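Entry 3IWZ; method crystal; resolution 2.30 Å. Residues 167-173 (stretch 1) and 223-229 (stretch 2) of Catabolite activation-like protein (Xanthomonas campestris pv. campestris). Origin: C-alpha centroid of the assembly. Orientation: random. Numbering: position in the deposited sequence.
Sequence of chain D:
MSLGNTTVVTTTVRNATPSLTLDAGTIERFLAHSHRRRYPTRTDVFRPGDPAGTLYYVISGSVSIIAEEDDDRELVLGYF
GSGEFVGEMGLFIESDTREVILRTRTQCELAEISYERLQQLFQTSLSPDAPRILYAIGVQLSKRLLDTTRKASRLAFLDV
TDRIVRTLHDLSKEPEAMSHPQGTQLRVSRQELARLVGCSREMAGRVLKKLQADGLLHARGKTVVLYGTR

Stretch 1, residues 167-173: TLHDLSK
Stretch 2, residues 223-229: TVVLYGT

Helix and strand packing in chain D of the catabolite activation-like protein, between residues 167-173 and 223-229. The first stretch continues a helix that begins earlier in the chain; the second runs as a strand from Thr223 to Tyr227, followed by Gly228 in non-strand conformation and then Thr229. The helix crosses the strand almost at a right angle, with 94° between their N-to-C directions and 10.1 Å between axes at closest approach. Register is set by two pairs: Leu168 CA lies 7.6 Å from Leu226 CA, and Ser172 CA lies 6.9 Å from Thr229 CA. The contact is small, burying 262 Å² over both sides.

Phi/psi values are -68/-28 at Thr167, -61/-23 at Ser172 and -97/3 at Lys173, which is modelled only to CB. Ser172 N donates to Leu168 O at 3.3 Å, the i to i-4 bond of an alpha helix, while Leu171 N to Thr167 O, also 3.3 Å, is weak. Leu168, His169 and Ser172 supply the contacts because they share one side of the helix; Thr167, Asp170 and Leu171 stay out of reach. On the strand, alternation brings Val224 and Leu226 toward the helix and leaves Val225 out of reach.

Leu226 (-73/110) is the centre of the contact, covered over 71 Å², more than any other residue here. Its chi1 of 179° (t) and chi2 of 79° (p) bring CD1 to 4.4 Å from Leu168 CB and CD2 to 3.4 Å from His169 ND1. The same CD2 lies 3.2 Å from Ser172 OG, a close approach of a methyl to a hydroxyl rather than a polar bond.

Leu168, buried, has chi1 -84° (m) and chi2 169° (t); its CD2 meets Val224 CG1 at 4.2 Å in an apolar contact. With chi1 175° (t), Val224 (-134/125) presents CG1 as the methyl nearer Leu168, while Val224 CG2 is 5.0 Å from that same Leu168 CD2.

Ser172 points its CB toward the strand, yet chi1 of -67° (m) turns its hydroxyl back to its own helix, where OG donates to Leu168 O at 3.1 Å. That carbonyl thus accepts from both the backbone N and the side chain of Ser172, so the hydroxyl is satisfied even with a methyl against it.

His169 starts sideways at CB, but chi1 -73° (m) and chi2 -63° carry its ring nearer the strand. ND1 donates to Thr229 OG1 at 3.1 Å; the N-H...O angle of 123° makes this bond weak, although OG1 sits at the ring edge, near its plane. Leu226 CD2 approaches the same ring obliquely.

Tyr227 (-61/145) points its m side chain (chi1 -61°, chi2 162°) out of reach. Gly228 and Thr229 follow the strand: Gly228 takes phi/psi 94/-108, where a CB would jam against the carbonyl O of Tyr227, and Thr229 has CB toward the helix and chi1 67° (p), with OG1 beside the imidazole.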

ATOM      1  N   THR D 167       0.616 -18.191  -2.167  1.00 54.88           N
ATOM      2  CA  THR D 167      -0.763 -17.731  -2.359  1.00 55.15           C
ATOM      3  C   THR D 167      -1.796 -18.862  -2.285  1.00 56.04           C
ATOM      4  O   THR D 167      -2.957 -18.629  -1.935  1.00 55.68           O
ATOM      5  CB  THR D 167      -0.920 -16.989  -3.710  1.00 54.16           C
ATOM      6  OG1 THR D 167      -0.116 -15.805  -3.703  1.00 54.77           O
ATOM      7  CG2 THR D 167      -2.358 -16.596  -3.940  1.00 53.80           C
ATOM      8  N   LEU D 168      -1.384 -20.078  -2.631  1.00 56.77           N
ATOM      9  CA  LEU D 168      -2.289 -21.220  -2.561  1.00 57.32           C
ATOM     10  C   LEU D 168      -2.598 -21.488  -1.096  1.00 57.81           C
ATOM     11  O   LEU D 168      -3.721 -21.848  -0.743  1.00 57.84           O
ATOM     12  CB  LEU D 168      -1.650 -22.461  -3.191  1.00 57.72           C
ATOM     13  CG  LEU D 168      -1.770 -22.587  -4.714  1.00 57.48           C
ATOM     14  CD1 LEU D 168      -0.869 -23.705  -5.230  1.00 56.28           C
ATOM     15  CD2 LEU D 168      -3.222 -22.854  -5.068  1.00 56.62           C
ATOM     16  N   HIS D 169      -1.600 -21.290  -0.240  1.00 58.42           N
ATOM     17  CA  HIS D 169      -1.776 -21.516   1.189  1.00 60.69           C
ATOM     18  C   HIS D 169      -2.569 -20.409   1.879  1.00 61.02           C
ATOM     19  O   HIS D 169      -3.248 -20.656   2.875  1.00 61.91           O
ATOM     20  CB  HIS D 169      -0.415 -21.691   1.875  1.00 61.20           C
ATOM     21  CG  HIS D 169       0.241 -23.005   1.586  1.00 62.73           C
ATOM     22  ND1 HIS D 169      -0.313 -24.211   1.962  1.00 63.58           N
ATOM     23  CD2 HIS D 169       1.407 -23.305   0.962  1.00 63.33           C
ATOM     24  CE1 HIS D 169       0.483 -25.196   1.582  1.00 64.08           C
ATOM     25  NE2 HIS D 169       1.534 -24.673   0.973  1.00 63.39           N
ATOM     26  N   ASP D 170      -2.487 -19.190   1.356  1.00 61.70           N
ATOM     27  CA  ASP D 170      -3.217 -18.072   1.952  1.00 61.53           C
ATOM     28  C   ASP D 170      -4.718 -18.298   1.770  1.00 61.63           C
ATOM     29  O   ASP D 170      -5.524 -17.970   2.643  1.00 62.22           O
ATOM     30  CB  ASP D 170      -2.802 -16.751   1.289  1.00 62.26           C
ATOM     31  CG  ASP D 170      -3.322 -15.528   2.038  1.00 63.65           C
ATOM     32  OD1 ASP D 170      -3.040 -15.403   3.251  1.00 63.66           O
ATOM     33  OD2 ASP D 170      -4.013 -14.693   1.413  1.00 64.07           O
ATOM     34  N   LEU D 171      -5.086 -18.876   0.634  1.00 60.90           N
ATOM     35  CA  LEU D 171      -6.486 -19.141   0.343  1.00 61.04           C
ATOM     36  C   LEU D 171      -7.004 -20.339   1.127  1.00 60.70           C
ATOM     37  O   LEU D 171      -8.191 -20.420   1.429  1.00 60.69           O
ATOM     38  CB  LEU D 171      -6.668 -19.379  -1.155  1.00 58.87           C
ATOM     39  CG  LEU D 171      -6.274 -18.174  -2.008  1.00 58.32           C
ATOM     40  CD1 LEU D 171      -6.205 -18.575  -3.475  1.00 57.20           C
ATOM     41  CD2 LEU D 171      -7.276 -17.045  -1.775  1.00 55.84           C
ATOM     42  N   SER D 172      -6.113 -21.272   1.450  1.00 60.66           N
ATOM     43  CA  SER D 172      -6.511 -22.457   2.202  1.00 60.98           C
ATOM     44  C   SER D 172      -7.068 -22.020   3.540  1.00 61.13           C
ATOM     45  O   SER D 172      -7.837 -22.742   4.170  1.00 61.18           O
ATOM     46  CB  SER D 172      -5.315 -23.380   2.439  1.00 59.66           C
ATOM     47  OG  SER D 172      -4.861 -23.938   1.219  1.00 60.42           O
ATOM     48  N   LYS D 173      -6.665 -20.828   3.965  1.00 61.84           N
ATOM     49  CA  LYS D 173      -7.104 -20.268   5.233  1.00 63.15           C
ATOM     50  C   LYS D 173      -8.266 -19.314   4.997  1.00 64.50           C
ATOM     51  O   LYS D 173      -8.760 -18.666   5.923  1.00 64.20           O
ATOM     52  CB  LYS D 173      -5.945 -19.546   5.909  1.00 62.81           C
ATOM     53  N   THR D 223     -11.327 -25.762 -10.069  1.00 60.86           N
ATOM     54  CA  THR D 223     -10.921 -25.794  -8.672  1.00 60.06           C
ATOM     55  C   THR D 223      -9.540 -26.416  -8.454  1.00 58.94           C
ATOM     56  O   THR D 223      -8.970 -27.027  -9.359  1.00 58.27           O
ATOM     57  CB  THR D 223     -11.969 -26.555  -7.825  1.00 60.28           C
ATOM     58  OG1 THR D 223     -12.672 -27.490  -8.657  1.00 60.29           O
ATOM     59  CG2 THR D 223     -12.961 -25.585  -7.208  1.00 59.23           C
ATOM     60  N   VAL D 224      -9.008 -26.253  -7.243  1.00 58.52           N
ATOM     61  CA  VAL D 224      -7.694 -26.787  -6.889  1.00 56.89           C
ATOM     62  C   VAL D 224      -7.732 -27.482  -5.537  1.00 58.30           C
ATOM     63  O   VAL D 224      -8.127 -26.884  -4.535  1.00 59.48           O
ATOM     64  CB  VAL D 224      -6.641 -25.670  -6.806  1.00 54.92           C
ATOM     65  CG1 VAL D 224      -5.313 -26.238  -6.314  1.00 52.91           C
ATOM     66  CG2 VAL D 224      -6.477 -25.013  -8.158  1.00 54.10           C
ATOM     67  N   VAL D 225      -7.311 -28.743  -5.503  1.00 58.17           N
ATOM     68  CA  VAL D 225      -7.306 -29.479  -4.249  1.00 58.51           C
ATOM     69  C   VAL D 225      -5.874 -29.562  -3.739  1.00 58.45           C
ATOM     70  O   VAL D 225      -5.116 -30.443  -4.128  1.00 58.55           O
ATOM     71  CB  VAL D 225      -7.872 -30.906  -4.427  1.00 58.14           C
ATOM     72  CG1 VAL D 225      -8.124 -31.529  -3.063  1.00 58.81           C
ATOM     73  CG2 VAL D 225      -9.159 -30.869  -5.242  1.00 57.02           C
ATOM     74  N   LEU D 226      -5.512 -28.626  -2.871  1.00 59.91           N
ATOM     75  CA  LEU D 226      -4.167 -28.577  -2.303  1.00 60.23           C
ATOM     76  C   LEU D 226      -3.987 -29.689  -1.289  1.00 60.35           C
ATOM     77  O   LEU D 226      -4.581 -29.648  -0.214  1.00 61.50           O
ATOM     78  CB  LEU D 226      -3.924 -27.235  -1.606  1.00 58.93           C
ATOM     79  CG  LEU D 226      -2.549 -27.049  -0.947  1.00 59.20           C
ATOM     80  CD1 LEU D 226      -1.506 -26.713  -2.013  1.00 58.99           C
ATOM     81  CD2 LEU D 226      -2.615 -25.932   0.084  1.00 57.86           C
ATOM     82  N   TYR D 227      -3.168 -30.679  -1.627  1.00 61.24           N
ATOM     83  CA  TYR D 227      -2.911 -31.788  -0.718  1.00 61.84           C
ATOM     84  C   TYR D 227      -2.284 -31.251   0.557  1.00 63.15           C
ATOM     85  O   TYR D 227      -1.516 -30.284   0.534  1.00 63.12           O
ATOM     86  CB  TYR D 227      -1.959 -32.802  -1.358  1.00 60.31           C
ATOM     87  CG  TYR D 227      -2.492 -33.424  -2.628  1.00 59.98           C
ATOM     88  CD1 TYR D 227      -1.639 -34.067  -3.524  1.00 59.32           C
ATOM     89  CD2 TYR D 227      -3.850 -33.356  -2.944  1.00 59.18           C
ATOM     90  CE1 TYR D 227      -2.123 -34.625  -4.711  1.00 59.69           C
ATOM     91  CE2 TYR D 227      -4.346 -33.910  -4.121  1.00 59.15           C
ATOM     92  CZ  TYR D 227      -3.478 -34.541  -5.001  1.00 59.52           C
ATOM     93  OH  TYR D 227      -3.967 -35.082  -6.166  1.00 59.04           O
ATOM     94  N   GLY D 228      -2.620 -31.882   1.674  1.00 65.00           N
ATOM     95  CA  GLY D 228      -2.071 -31.456   2.944  1.00 66.44           C
ATOM     96  C   GLY D 228      -2.952 -30.474   3.680  1.00 67.79           C
ATOM     97  O   GLY D 228      -4.016 -30.844   4.188  1.00 68.24           O
ATOM     98  N   THR D 229      -2.513 -29.216   3.725  1.00 69.28           N
ATOM     99  CA  THR D 229      -3.244 -28.159   4.425  1.00 69.40           C
ATOM    100  C   THR D 229      -4.396 -27.564   3.613  1.00 69.63           C
ATOM    101  O   THR D 229      -4.556 -27.944   2.428  1.00 69.82           O
ATOM    102  CB  THR D 229      -2.288 -27.010   4.850  1.00 69.08           C
ATOM    103  OG1 THR D 229      -1.784 -26.344   3.684  1.00 69.40           O
ATOM    104  CG2 THR D 229      -1.111 -27.565   5.655  1.00 68.42           C
TER